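Local coordinates for erythrocyte membrane protein 1 (Plasmodium falciparum, PDB 6S8T) that serves as a Duffy-binding-like (DBLbeta) domain of the parasite adhesin PfEMP1, binding the host receptor ICAM-1 during cytoadhesion of infected erythrocytes, at residues Q116-S121 against A187-I192; L147-D152 against H258-A263; D154-R159 against R180-S185. One frame throughout, in Å; residues are numbered along the deposited sequence.

Interaction 1 (Q116-S121 against A187-I192); sequences QHMCTS and ADLGDI
Met118 reaches from the loop 116-121 to helix segment 187-192 and carries most of this contact. The loop lies between helices 113-116 and 121-124, and no hydrogen bond joins the two segments. What holds them is apolar packing.

The Met118 chain runs out almost straight. CG is anti to the backbone N (chi1 -161°), and the later torsions are also extended, so the thioether is carried across to the helix. Its end methyl CE lies 3.8 Å from Leu189 CB. The two side chains cross at about a right angle. The methyl meets the base of the leucine. Behind the methyl, Met118 SD sits 4.1 Å from Asp188 CB. It touches the methylene of the aspartate, not the carboxylate. A looser contact lies one helical turn further on, where Thr120 CG2 stands 4.5 Å from Ile192 CD1.

The polar groups are buried too, but they find partners outside the two segments. Asp188 forms salt bridges through OD1 to Arg296 and through OD2 to Arg114. This double pairing would be expected to stabilise its negative charge. Arg296 also pairs with Asp191 OD2, so one guanidinium nitrogen serves both acids. Thr120 OG1 bonds to Glu124, while the methyl branch of the same residue faces the helix. Thr120 is at the N-cap position of helix 121-124, but its side chain makes no capping bond.

A covalent tie holds the loop from behind. Cys119 is joined to Cys80 by a disulfide and is the centre of an inverse gamma turn. A disulfide-anchored loop packed on a buried part of helix 172-194 fits the Duffy-binding-like fold, a helical domain braced by cystine bridges.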
ATOM      1  N   GLN A 116       2.626  -7.655   3.594  1.00 31.84           N
ATOM      2  CA  GLN A 116       3.134  -8.612   4.573  1.00 41.18           C
ATOM      3  C   GLN A 116       4.179  -9.542   3.964  1.00 42.58           C
ATOM      4  O   GLN A 116       5.155  -9.906   4.630  1.00 44.54           O
ATOM      5  CB  GLN A 116       1.977  -9.420   5.160  1.00 46.80           C
ATOM      6  CG  GLN A 116       2.410 -10.506   6.125  1.00 54.06           C
ATOM      7  CD  GLN A 116       1.236 -11.170   6.805  1.00 64.38           C
ATOM      8  OE1 GLN A 116       0.230 -10.525   7.098  1.00 69.03           O
ATOM      9  NE2 GLN A 116       1.351 -12.471   7.052  1.00 67.73           N
ATOM     10  N   HIS A 117       3.999  -9.937   2.704  1.00 39.80           N
ATOM     11  CA  HIS A 117       4.918 -10.852   2.036  1.00 44.39           C
ATOM     12  C   HIS A 117       5.837 -10.135   1.051  1.00 40.98           C
ATOM     13  O   HIS A 117       6.259 -10.722   0.048  1.00 37.36           O
ATOM     14  CB  HIS A 117       4.139 -11.966   1.337  1.00 43.20           C
ATOM     15  CG  HIS A 117       3.189 -12.688   2.241  1.00 41.98           C
ATOM     16  ND1 HIS A 117       3.609 -13.424   3.327  1.00 44.96           N
ATOM     17  CD2 HIS A 117       1.838 -12.774   2.228  1.00 41.15           C
ATOM     18  CE1 HIS A 117       2.559 -13.942   3.939  1.00 44.98           C
ATOM     19  NE2 HIS A 117       1.472 -13.565   3.289  1.00 44.24           N
ATOM     20  N   MET A 118       6.161  -8.877   1.330  1.00 38.75           N
ATOM     21  CA  MET A 118       7.049  -8.099   0.480  1.00 36.39           C
ATOM     22  C   MET A 118       8.471  -8.657   0.532  1.00 36.01           C
ATOM     23  O   MET A 118       8.930  -9.150   1.565  1.00 39.80           O
ATOM     24  CB  MET A 118       7.023  -6.635   0.927  1.00 33.10           C
ATOM     25  CG  MET A 118       7.505  -5.624  -0.090  1.00 36.82           C
ATOM     26  SD  MET A 118       7.026  -3.949   0.393  1.00 41.99           S
ATOM     27  CE  MET A 118       8.095  -2.981  -0.667  1.00 36.79           C
ATOM     28  N   CYS A 119       9.175  -8.575  -0.603  1.00 36.66           N
ATOM     29  CA  CYS A 119      10.514  -9.162  -0.738  1.00 41.15           C
ATOM     30  C   CYS A 119      11.574  -8.166  -0.266  1.00 44.69           C
ATOM     31  O   CYS A 119      12.231  -7.484  -1.054  1.00 47.22           O
ATOM     32  CB  CYS A 119      10.775  -9.592  -2.178  1.00 43.37           C
ATOM     33  SG  CYS A 119       9.727 -10.923  -2.819  1.00 48.73           S
ATOM     34  N   THR A 120      11.762  -8.108   1.053  1.00 42.80           N
ATOM     35  CA  THR A 120      12.747  -7.219   1.665  1.00 42.27           C
ATOM     36  C   THR A 120      13.742  -7.985   2.532  1.00 44.37           C
ATOM     37  O   THR A 120      14.340  -7.418   3.448  1.00 46.23           O
ATOM     38  CB  THR A 120      12.056  -6.135   2.487  1.00 42.99           C
ATOM     39  OG1 THR A 120      11.230  -6.750   3.483  1.00 44.90           O
ATOM     40  CG2 THR A 120      11.198  -5.257   1.594  1.00 41.58           C
ATOM     41  N   SER A 121      13.943  -9.272   2.236  1.00 42.62           N
ATOM     42  CA  SER A 121      14.771 -10.114   3.091  1.00 45.36           C
ATOM     43  C   SER A 121      16.239  -9.701   3.051  1.00 48.45           C
ATOM     44  O   SER A 121      16.940  -9.821   4.063  1.00 49.21           O
ATOM     45  CB  SER A 121      14.614 -11.581   2.685  1.00 50.43           C
ATOM     46  OG  SER A 121      15.353 -12.431   3.539  1.00 57.27           O
ATOM     47  N   ALA A 187       5.666   2.565  -3.238  1.00 30.38           N
ATOM     48  CA  ALA A 187       5.356   3.540  -2.197  1.00 32.81           C
ATOM     49  C   ALA A 187       5.671   2.988  -0.811  1.00 35.84           C
ATOM     50  O   ALA A 187       6.182   3.715   0.049  1.00 31.91           O
ATOM     51  CB  ALA A 187       3.892   3.962  -2.292  1.00 30.03           C
ATOM     52  N   ASP A 188       5.376   1.702  -0.579  1.00 33.24           N
ATOM     53  CA  ASP A 188       5.707   1.075   0.699  1.00 27.38           C
ATOM     54  C   ASP A 188       7.209   1.082   0.947  1.00 28.50           C
ATOM     55  O   ASP A 188       7.656   1.309   2.077  1.00 32.73           O
ATOM     56  CB  ASP A 188       5.171  -0.360   0.741  1.00 23.73           C
ATOM     57  CG  ASP A 188       3.668  -0.423   0.975  1.00 33.46           C
ATOM     58  OD1 ASP A 188       3.051   0.625   1.286  1.00 31.18           O
ATOM     59  OD2 ASP A 188       3.099  -1.528   0.846  1.00 24.55           O
ATOM     60  N   LEU A 189       8.007   0.828  -0.097  1.00 32.13           N
ATOM     61  CA  LEU A 189       9.456   0.782   0.075  1.00 35.49           C
ATOM     62  C   LEU A 189      10.011   2.153   0.441  1.00 34.98           C
ATOM     63  O   LEU A 189      10.925   2.260   1.265  1.00 36.91           O
ATOM     64  CB  LEU A 189      10.119   0.243  -1.195  1.00 37.16           C
ATOM     65  CG  LEU A 189      11.626  -0.023  -1.173  1.00 40.59           C
ATOM     66  CD1 LEU A 189      12.016  -0.923  -0.007  1.00 41.33           C
ATOM     67  CD2 LEU A 189      12.080  -0.644  -2.495  1.00 42.39           C
ATOM     68  N   GLY A 190       9.466   3.213  -0.155  1.00 37.00           N
ATOM     69  CA  GLY A 190       9.857   4.555   0.251  1.00 35.41           C
ATOM     70  C   GLY A 190       9.524   4.846   1.702  1.00 33.57           C
ATOM     71  O   GLY A 190      10.296   5.499   2.408  1.00 35.39           O
ATOM     72  N   ASP A 191       8.373   4.356   2.174  1.00 27.96           N
ATOM     73  CA  ASP A 191       8.015   4.566   3.572  1.00 28.32           C
ATOM     74  C   ASP A 191       8.868   3.722   4.512  1.00 30.71           C
ATOM     75  O   ASP A 191       9.094   4.122   5.661  1.00 32.23           O
ATOM     76  CB  ASP A 191       6.525   4.292   3.779  1.00 25.25           C
ATOM     77  CG  ASP A 191       5.654   5.455   3.311  1.00 29.00           C
ATOM     78  OD1 ASP A 191       6.225   6.499   2.924  1.00 25.03           O
ATOM     79  OD2 ASP A 191       4.410   5.324   3.321  1.00 33.22           O
ATOM     80  N   ILE A 192       9.359   2.567   4.051  1.00 30.12           N
ATOM     81  CA  ILE A 192      10.271   1.776   4.873  1.00 27.58           C
ATOM     82  C   ILE A 192      11.601   2.497   5.035  1.00 32.17           C
ATOM     83  O   ILE A 192      12.152   2.574   6.141  1.00 38.37           O
ATOM     84  CB  ILE A 192      10.465   0.371   4.270  1.00 31.90           C
ATOM     85  CG1 ILE A 192       9.159  -0.424   4.312  1.00 31.94           C
ATOM     86  CG2 ILE A 192      11.560  -0.384   5.010  1.00 28.43           C
ATOM     87  CD1 ILE A 192       9.285  -1.826   3.752  1.00 34.57           C
TER

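Interaction 2 (L147-D152 against H258-A263); sequences LAAKMD and HQVWRA
Val260 turns CG1 anti to its backbone N (chi1 172°), and this places that methyl against Ala149. Lys150 has a similar first torsion (chi1 169°), and its end leads away while its base stays in the contact. The Val260 CG1 methyl lies 4.0 Å from Ala149 CB. On the next turn of helix 246-268, Ala263 CB is 4.5 Å from Ala149 CB. The single methyl of Ala149 therefore meets two residues of the partner helix.

Lys150 packs with its aliphatic base. Its CB is 3.6 Å from the carbonyl oxygen Ala263 O, and its CG is only slightly farther from the same atom. The lysine NZ has a long, weak ion pair with Glu267.

With alanines at 149 and 263 the backbones come close. The CA atoms of Lys150 and Ala263 are 5.2 Å apart, and the segment axes approach to 8.3 Å. The axes run in the same general sense, with a signed crossing angle of -33°. Leu189 of helix 172-194 also packs on Ala149. Close packing through alanines and Val260, at this shallow crossing, ties helix 137-163 to helix 246-268 in the helical core of the Duffy-binding-like domain.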
ATOM      1  N   LEU A 147      17.856  -3.747  -5.774  1.00 51.52           N
ATOM      2  CA  LEU A 147      17.691  -5.193  -5.877  1.00 55.06           C
ATOM      3  C   LEU A 147      16.355  -5.633  -5.291  1.00 53.41           C
ATOM      4  O   LEU A 147      15.655  -6.463  -5.883  1.00 54.34           O
ATOM      5  CB  LEU A 147      18.845  -5.911  -5.177  1.00 59.86           C
ATOM      6  CG  LEU A 147      18.755  -7.438  -5.162  1.00 64.56           C
ATOM      7  CD1 LEU A 147      18.919  -8.007  -6.565  1.00 66.39           C
ATOM      8  CD2 LEU A 147      19.784  -8.036  -4.216  1.00 67.83           C
ATOM      9  N   ALA A 148      15.981  -5.081  -4.134  1.00 50.31           N
ATOM     10  CA  ALA A 148      14.701  -5.435  -3.532  1.00 45.82           C
ATOM     11  C   ALA A 148      13.537  -4.965  -4.393  1.00 44.90           C
ATOM     12  O   ALA A 148      12.547  -5.689  -4.555  1.00 43.53           O
ATOM     13  CB  ALA A 148      14.603  -4.850  -2.123  1.00 37.20           C
ATOM     14  N   ALA A 149      13.644  -3.764  -4.970  1.00 44.06           N
ATOM     15  CA  ALA A 149      12.560  -3.237  -5.794  1.00 40.48           C
ATOM     16  C   ALA A 149      12.348  -4.077  -7.049  1.00 43.20           C
ATOM     17  O   ALA A 149      11.205  -4.319  -7.454  1.00 44.21           O
ATOM     18  CB  ALA A 149      12.846  -1.782  -6.164  1.00 32.98           C
ATOM     19  N   LYS A 150      13.434  -4.533  -7.678  1.00 43.98           N
ATOM     20  CA  LYS A 150      13.304  -5.313  -8.908  1.00 46.51           C
ATOM     21  C   LYS A 150      12.756  -6.708  -8.629  1.00 43.92           C
ATOM     22  O   LYS A 150      11.859  -7.185  -9.336  1.00 43.36           O
ATOM     23  CB  LYS A 150      14.649  -5.401  -9.627  1.00 50.20           C
ATOM     24  CG  LYS A 150      14.665  -6.414 -10.769  1.00 55.06           C
ATOM     25  CD  LYS A 150      15.998  -6.435 -11.499  1.00 56.64           C
ATOM     26  CE  LYS A 150      16.052  -7.561 -12.517  1.00 64.56           C
ATOM     27  NZ  LYS A 150      15.926  -8.903 -11.874  1.00 69.62           N
ATOM     28  N   MET A 151      13.282  -7.383  -7.602  1.00 42.85           N
ATOM     29  CA  MET A 151      12.810  -8.731  -7.298  0.50 44.92           C
ATOM     30  C   MET A 151      11.390  -8.723  -6.748  1.00 44.00           C
ATOM     31  O   MET A 151      10.633  -9.670  -6.985  1.00 39.64           O
ATOM     32  CB  MET A 151      13.761  -9.417  -6.315  0.50 47.28           C
ATOM     33  CG  MET A 151      15.165  -9.638  -6.863  0.50 50.42           C
ATOM     34  SD  MET A 151      16.218 -10.628  -5.781  0.50 54.04           S
ATOM     35  CE  MET A 151      15.391 -12.215  -5.849  0.50 54.92           C
ATOM     36  N   ASP A 152      11.003  -7.672  -6.018  1.00 37.94           N
ATOM     37  CA  ASP A 152       9.635  -7.620  -5.509  1.00 37.02           C
ATOM     38  C   ASP A 152       8.644  -7.358  -6.637  1.00 39.99           C
ATOM     39  O   ASP A 152       7.545  -7.926  -6.649  1.00 42.09           O
ATOM     40  CB  ASP A 152       9.507  -6.554  -4.415  1.00 34.64           C
ATOM     41  CG  ASP A 152       8.179  -6.636  -3.669  1.00 37.19           C
ATOM     42  OD1 ASP A 152       7.887  -7.695  -3.066  1.00 38.15           O
ATOM     43  OD2 ASP A 152       7.427  -5.639  -3.682  1.00 36.72           O
ATOM     44  N   HIS A 258      13.745   8.036  -8.232  1.00 40.98           N
ATOM     45  CA  HIS A 258      13.512   7.683  -9.628  1.00 47.10           C
ATOM     46  C   HIS A 258      14.319   6.458 -10.041  1.00 44.50           C
ATOM     47  O   HIS A 258      13.814   5.598 -10.771  1.00 43.96           O
ATOM     48  CB  HIS A 258      13.834   8.850 -10.554  1.00 58.55           C
ATOM     49  CG  HIS A 258      13.749   8.478 -11.999  1.00 75.56           C
ATOM     50  ND1 HIS A 258      12.548   8.251 -12.637  1.00 79.37           N
ATOM     51  CD2 HIS A 258      14.714   8.229 -12.916  1.00 82.32           C
ATOM     52  CE1 HIS A 258      12.776   7.908 -13.892  1.00 82.70           C
ATOM     53  NE2 HIS A 258      14.082   7.884 -14.086  1.00 83.65           N
ATOM     54  N   GLN A 259      15.582   6.371  -9.613  1.00 42.22           N
ATOM     55  CA  GLN A 259      16.381   5.191  -9.927  0.50 44.65           C
ATOM     56  C   GLN A 259      15.786   3.937  -9.305  1.00 44.69           C
ATOM     57  O   GLN A 259      15.979   2.833  -9.827  1.00 47.67           O
ATOM     58  CB  GLN A 259      17.822   5.383  -9.454  0.50 44.51           C
ATOM     59  CG  GLN A 259      18.595   6.430 -10.233  0.50 46.47           C
ATOM     60  CD  GLN A 259      20.005   6.620  -9.709  0.50 48.91           C
ATOM     61  OE1 GLN A 259      20.233   7.392  -8.776  0.50 49.56           O
ATOM     62  NE2 GLN A 259      20.961   5.915 -10.305  0.50 51.68           N
ATOM     63  N   VAL A 260      15.068   4.085  -8.191  1.00 40.47           N
ATOM     64  CA  VAL A 260      14.388   2.942  -7.597  1.00 40.01           C
ATOM     65  C   VAL A 260      13.242   2.490  -8.494  1.00 40.64           C
ATOM     66  O   VAL A 260      13.087   1.294  -8.772  1.00 38.85           O
ATOM     67  CB  VAL A 260      13.907   3.293  -6.177  1.00 34.46           C
ATOM     68  CG1 VAL A 260      13.031   2.187  -5.622  1.00 32.28           C
ATOM     69  CG2 VAL A 260      15.107   3.542  -5.265  1.00 33.80           C
ATOM     70  N   TRP A 261      12.441   3.443  -8.987  1.00 38.37           N
ATOM     71  CA  TRP A 261      11.346   3.102  -9.891  1.00 38.45           C
ATOM     72  C   TRP A 261      11.856   2.547 -11.215  1.00 41.89           C
ATOM     73  O   TRP A 261      11.172   1.730 -11.844  1.00 41.71           O
ATOM     74  CB  TRP A 261      10.461   4.325 -10.135  1.00 32.58           C
ATOM     75  CG  TRP A 261       9.338   4.074 -11.102  1.00 32.27           C
ATOM     76  CD1 TRP A 261       9.205   4.591 -12.357  1.00 34.21           C
ATOM     77  CD2 TRP A 261       8.197   3.233 -10.891  1.00 31.41           C
ATOM     78  NE1 TRP A 261       8.046   4.133 -12.938  1.00 34.57           N
ATOM     79  CE2 TRP A 261       7.413   3.292 -12.060  1.00 32.86           C
ATOM     80  CE3 TRP A 261       7.762   2.437  -9.828  1.00 32.54           C
ATOM     81  CZ2 TRP A 261       6.217   2.588 -12.196  1.00 32.74           C
ATOM     82  CZ3 TRP A 261       6.575   1.738  -9.963  1.00 32.55           C
ATOM     83  CH2 TRP A 261       5.816   1.819 -11.138  1.00 33.19           C
ATOM     84  N   ARG A 262      13.043   2.974 -11.656  1.00 40.40           N
ATOM     85  CA  ARG A 262      13.621   2.416 -12.876  1.00 44.58           C
ATOM     86  C   ARG A 262      13.908   0.929 -12.717  1.00 47.93           C
ATOM     87  O   ARG A 262      13.771   0.156 -13.673  1.00 52.60           O
ATOM     88  CB  ARG A 262      14.896   3.171 -13.248  1.00 49.58           C
ATOM     89  CG  ARG A 262      14.672   4.363 -14.159  1.00 59.26           C
ATOM     90  CD  ARG A 262      15.978   5.088 -14.448  1.00 68.00           C
ATOM     91  NE  ARG A 262      17.060   4.164 -14.784  1.00 75.18           N
ATOM     92  CZ  ARG A 262      17.326   3.734 -16.013  1.00 80.45           C
ATOM     93  NH1 ARG A 262      16.587   4.140 -17.036  1.00 84.41           N
ATOM     94  NH2 ARG A 262      18.333   2.896 -16.220  1.00 79.74           N
ATOM     95  N   ALA A 263      14.310   0.509 -11.516  1.00 46.47           N
ATOM     96  CA  ALA A 263      14.560  -0.907 -11.276  1.00 47.09           C
ATOM     97  C   ALA A 263      13.279  -1.723 -11.384  1.00 51.14           C
ATOM     98  O   ALA A 263      13.318  -2.885 -11.805  1.00 56.82           O
ATOM     99  CB  ALA A 263      15.206  -1.099  -9.904  1.00 43.50           C
TER

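Interaction 3 (D154-R159 against R180-S185); sequences DEIIKR and RAVRYS
Ile156 projects toward segment 180-185 and meets three of its residues. The contact belongs to an antiparallel helix pair in the Duffy-binding-like fold, formed by helices 137-163 and 172-194. Both branches of the isoleucine are used. Its CG2 lies 3.9 Å from Ala181 CB and 4.0 Å from Val182 CG2. With CG1 anti to the carbonyl carbon (chi1 -75°), the longer branch takes CD1 to the next turn, 3.8 Å from Ser185 CB. The isoleucine thus spans one turn of the opposing helix, from Ala181 to Ser185.

The segment axes stand 9.9 Å apart at an angle of 150°. Between these two segments there is packing and no hydrogen bond.

The next shell flanks this apolar patch. Ile157 touches Glu267 of helix 246-268. Val182 packs on Leu268 and Ser185 on Met264, so that helix joins the same core. Arg180 forms salt bridges with Asp277 and Glu303.

In the modelled conformer Ser185 OG comes close to Asp152 OD2, probably as a hydrogen bond, but the serine has a second conformer and the detail is doubtful. Away from the contact, Arg159 pairs with Asp84 through NH2. One turn back it meets Glu155 in a salt bridge, where Arg159 NE is 2.7 Å from Glu155 OE2, although the hydrogen bond within it is weak and bent to 128°.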
ATOM      1  N   ASP A 154       9.099  -8.293  -9.784  1.00 45.55           N
ATOM      2  CA  ASP A 154       9.016  -9.529 -10.556  1.00 47.35           C
ATOM      3  C   ASP A 154       8.150 -10.562  -9.844  1.00 45.21           C
ATOM      4  O   ASP A 154       7.369 -11.274 -10.486  1.00 44.68           O
ATOM      5  CB  ASP A 154      10.421 -10.076 -10.817  1.00 54.00           C
ATOM      6  CG  ASP A 154      10.413 -11.330 -11.676  1.00 72.87           C
ATOM      7  OD1 ASP A 154       9.969 -11.257 -12.843  1.00 79.20           O
ATOM      8  OD2 ASP A 154      10.857 -12.391 -11.185  1.00 78.13           O
ATOM      9  N   GLU A 155       8.255 -10.640  -8.515  1.00 45.62           N
ATOM     10  CA  GLU A 155       7.452 -11.593  -7.758  1.00 47.05           C
ATOM     11  C   GLU A 155       5.974 -11.219  -7.763  1.00 48.88           C
ATOM     12  O   GLU A 155       5.112 -12.106  -7.749  1.00 53.93           O
ATOM     13  CB  GLU A 155       7.970 -11.689  -6.323  1.00 49.60           C
ATOM     14  CG  GLU A 155       7.479 -12.906  -5.558  1.00 55.46           C
ATOM     15  CD  GLU A 155       8.119 -14.195  -6.041  1.00 63.74           C
ATOM     16  OE1 GLU A 155       9.223 -14.133  -6.620  1.00 66.41           O
ATOM     17  OE2 GLU A 155       7.518 -15.271  -5.845  1.00 68.90           O
ATOM     18  N   ILE A 156       5.658  -9.920  -7.779  1.00 45.71           N
ATOM     19  CA  ILE A 156       4.261  -9.493  -7.805  1.00 39.36           C
ATOM     20  C   ILE A 156       3.596  -9.927  -9.104  1.00 38.75           C
ATOM     21  O   ILE A 156       2.477 -10.455  -9.103  1.00 39.52           O
ATOM     22  CB  ILE A 156       4.161  -7.967  -7.606  1.00 38.19           C
ATOM     23  CG1 ILE A 156       4.421  -7.591  -6.148  1.00 35.87           C
ATOM     24  CG2 ILE A 156       2.798  -7.456  -8.048  1.00 35.13           C
ATOM     25  CD1 ILE A 156       4.535  -6.091  -5.926  1.00 31.33           C
ATOM     26  N   ILE A 157       4.273  -9.714 -10.232  1.00 39.76           N
ATOM     27  CA  ILE A 157       3.694 -10.058 -11.526  1.00 44.45           C
ATOM     28  C   ILE A 157       3.446 -11.560 -11.622  1.00 48.71           C
ATOM     29  O   ILE A 157       2.363 -11.998 -12.034  1.00 49.59           O
ATOM     30  CB  ILE A 157       4.603  -9.550 -12.661  1.00 46.91           C
ATOM     31  CG1 ILE A 157       4.674  -8.020 -12.614  1.00 48.90           C
ATOM     32  CG2 ILE A 157       4.115 -10.053 -14.016  1.00 48.40           C
ATOM     33  CD1 ILE A 157       5.631  -7.404 -13.609  1.00 52.63           C
ATOM     34  N   LYS A 158       4.425 -12.373 -11.213  1.00 49.53           N
ATOM     35  CA  LYS A 158       4.288 -13.820 -11.364  1.00 53.81           C
ATOM     36  C   LYS A 158       3.279 -14.402 -10.378  1.00 51.52           C
ATOM     37  O   LYS A 158       2.472 -15.262 -10.748  1.00 51.87           O
ATOM     38  CB  LYS A 158       5.649 -14.498 -11.203  1.00 63.08           C
ATOM     39  CG  LYS A 158       6.663 -14.132 -12.282  1.00 70.33           C
ATOM     40  CD  LYS A 158       7.979 -14.875 -12.087  1.00 76.23           C
ATOM     41  CE  LYS A 158       9.014 -14.464 -13.128  1.00 80.34           C
ATOM     42  NZ  LYS A 158       8.544 -14.710 -14.524  1.00 83.45           N
ATOM     43  N   ARG A 159       3.308 -13.957  -9.118  1.00 51.43           N
ATOM     44  CA  ARG A 159       2.407 -14.537  -8.126  1.00 51.82           C
ATOM     45  C   ARG A 159       0.968 -14.081  -8.328  1.00 53.22           C
ATOM     46  O   ARG A 159       0.037 -14.813  -7.978  1.00 58.47           O
ATOM     47  CB  ARG A 159       2.872 -14.197  -6.713  1.00 52.21           C
ATOM     48  CG  ARG A 159       4.059 -15.009  -6.248  1.00 57.70           C
ATOM     49  CD  ARG A 159       4.335 -14.791  -4.772  1.00 59.30           C
ATOM     50  NE  ARG A 159       5.357 -15.708  -4.278  1.00 66.77           N
ATOM     51  CZ  ARG A 159       5.103 -16.925  -3.803  1.00 65.14           C
ATOM     52  NH1 ARG A 159       6.094 -17.692  -3.375  1.00 67.98           N
ATOM     53  NH2 ARG A 159       3.855 -17.370  -3.753  1.00 62.17           N
ATOM     54  N   ARG A 180      -1.071  -1.341 -10.452  1.00 36.31           N
ATOM     55  CA  ARG A 180      -1.302  -0.641  -9.187  1.00 32.78           C
ATOM     56  C   ARG A 180      -0.549  -1.305  -8.038  1.00 34.53           C
ATOM     57  O   ARG A 180      -0.027  -0.615  -7.153  1.00 32.59           O
ATOM     58  CB  ARG A 180      -2.800  -0.574  -8.871  1.00 34.45           C
ATOM     59  CG  ARG A 180      -3.576   0.482  -9.658  1.00 35.60           C
ATOM     60  CD  ARG A 180      -4.983   0.695  -9.096  1.00 37.06           C
ATOM     61  NE  ARG A 180      -5.775  -0.534  -9.080  1.00 38.44           N
ATOM     62  CZ  ARG A 180      -6.568  -0.934 -10.071  1.00 40.21           C
ATOM     63  NH1 ARG A 180      -7.246  -2.069  -9.963  1.00 43.34           N
ATOM     64  NH2 ARG A 180      -6.683  -0.202 -11.171  1.00 39.18           N
ATOM     65  N   ALA A 181      -0.485  -2.642  -8.032  1.00 35.00           N
ATOM     66  CA  ALA A 181       0.207  -3.351  -6.959  1.00 32.44           C
ATOM     67  C   ALA A 181       1.697  -3.031  -6.951  1.00 33.15           C
ATOM     68  O   ALA A 181       2.308  -2.913  -5.882  1.00 35.35           O
ATOM     69  CB  ALA A 181      -0.016  -4.858  -7.096  1.00 36.66           C
ATOM     70  N   VAL A 182       2.301  -2.892  -8.135  1.00 29.96           N
ATOM     71  CA  VAL A 182       3.708  -2.511  -8.205  1.00 30.24           C
ATOM     72  C   VAL A 182       3.898  -1.067  -7.742  1.00 31.34           C
ATOM     73  O   VAL A 182       4.924  -0.732  -7.138  1.00 31.61           O
ATOM     74  CB  VAL A 182       4.245  -2.742  -9.632  1.00 31.27           C
ATOM     75  CG1 VAL A 182       5.706  -2.326  -9.743  1.00 34.21           C
ATOM     76  CG2 VAL A 182       4.086  -4.215 -10.031  1.00 32.76           C
ATOM     77  N   ARG A 183       2.918  -0.195  -7.992  1.00 31.74           N
ATOM     78  CA  ARG A 183       3.016   1.177  -7.501  1.00 32.05           C
ATOM     79  C   ARG A 183       2.854   1.231  -5.986  1.00 29.71           C
ATOM     80  O   ARG A 183       3.528   2.021  -5.312  1.00 32.80           O
ATOM     81  CB  ARG A 183       1.979   2.058  -8.199  1.00 32.29           C
ATOM     82  CG  ARG A 183       2.240   2.225  -9.690  1.00 35.07           C
ATOM     83  CD  ARG A 183       1.044   2.809 -10.423  1.00 36.28           C
ATOM     84  NE  ARG A 183       0.658   4.112  -9.889  1.00 34.74           N
ATOM     85  CZ  ARG A 183      -0.307   4.869 -10.398  1.00 37.35           C
ATOM     86  NH1 ARG A 183      -0.982   4.455 -11.463  1.00 39.47           N
ATOM     87  NH2 ARG A 183      -0.592   6.041  -9.845  1.00 35.74           N
ATOM     88  N   TYR A 184       1.976   0.387  -5.432  1.00 27.40           N
ATOM     89  CA  TYR A 184       1.854   0.284  -3.980  1.00 26.91           C
ATOM     90  C   TYR A 184       3.154  -0.197  -3.344  1.00 31.84           C
ATOM     91  O   TYR A 184       3.529   0.264  -2.259  1.00 36.31           O
ATOM     92  CB  TYR A 184       0.710  -0.664  -3.613  1.00 28.02           C
ATOM     93  CG  TYR A 184      -0.676  -0.171  -3.976  1.00 33.62           C
ATOM     94  CD1 TYR A 184      -1.010   1.174  -3.860  1.00 37.35           C
ATOM     95  CD2 TYR A 184      -1.653  -1.056  -4.427  1.00 35.66           C
ATOM     96  CE1 TYR A 184      -2.278   1.626  -4.184  1.00 37.59           C
ATOM     97  CE2 TYR A 184      -2.923  -0.614  -4.757  1.00 34.78           C
ATOM     98  CZ  TYR A 184      -3.229   0.730  -4.631  1.00 36.86           C
ATOM     99  OH  TYR A 184      -4.489   1.181  -4.955  1.00 38.01           O
ATOM    100  N   SER A 185       3.851  -1.136  -3.994  1.00 30.76           N
ATOM    101  CA  SER A 185       5.106  -1.642  -3.445  0.50 28.50           C
ATOM    102  C   SER A 185       6.205  -0.590  -3.510  1.00 28.96           C
ATOM    103  O   SER A 185       7.032  -0.489  -2.597  1.00 34.08           O
ATOM    104  CB  SER A 185       5.538  -2.905  -4.191  0.50 30.70           C
ATOM    105  OG  SER A 185       6.893  -3.220  -3.912  0.50 27.24           O
TER

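From the N terminus, the chain first passes the loop 116-121, then runs along helix 137-163, which supplies 147-152 and 154-159. It turns back into helix 172-194, where 180-185 closes the short loop of interaction 3. A few residues later 187-192 closes interaction 1, so interaction 3 is nested inside it. Helix 246-268 comes last and closes interaction 2 at 258-263. Interaction 3 is nested inside this loop as well, whereas interactions 1 and 2 cross. Asp152 of interaction 2 accepts from Cys119 N of interaction 1, and probably also bonds Ser185 OG in the modelled conformer. Together the contacts tie three long helices and a cystine-bearing loop into one core.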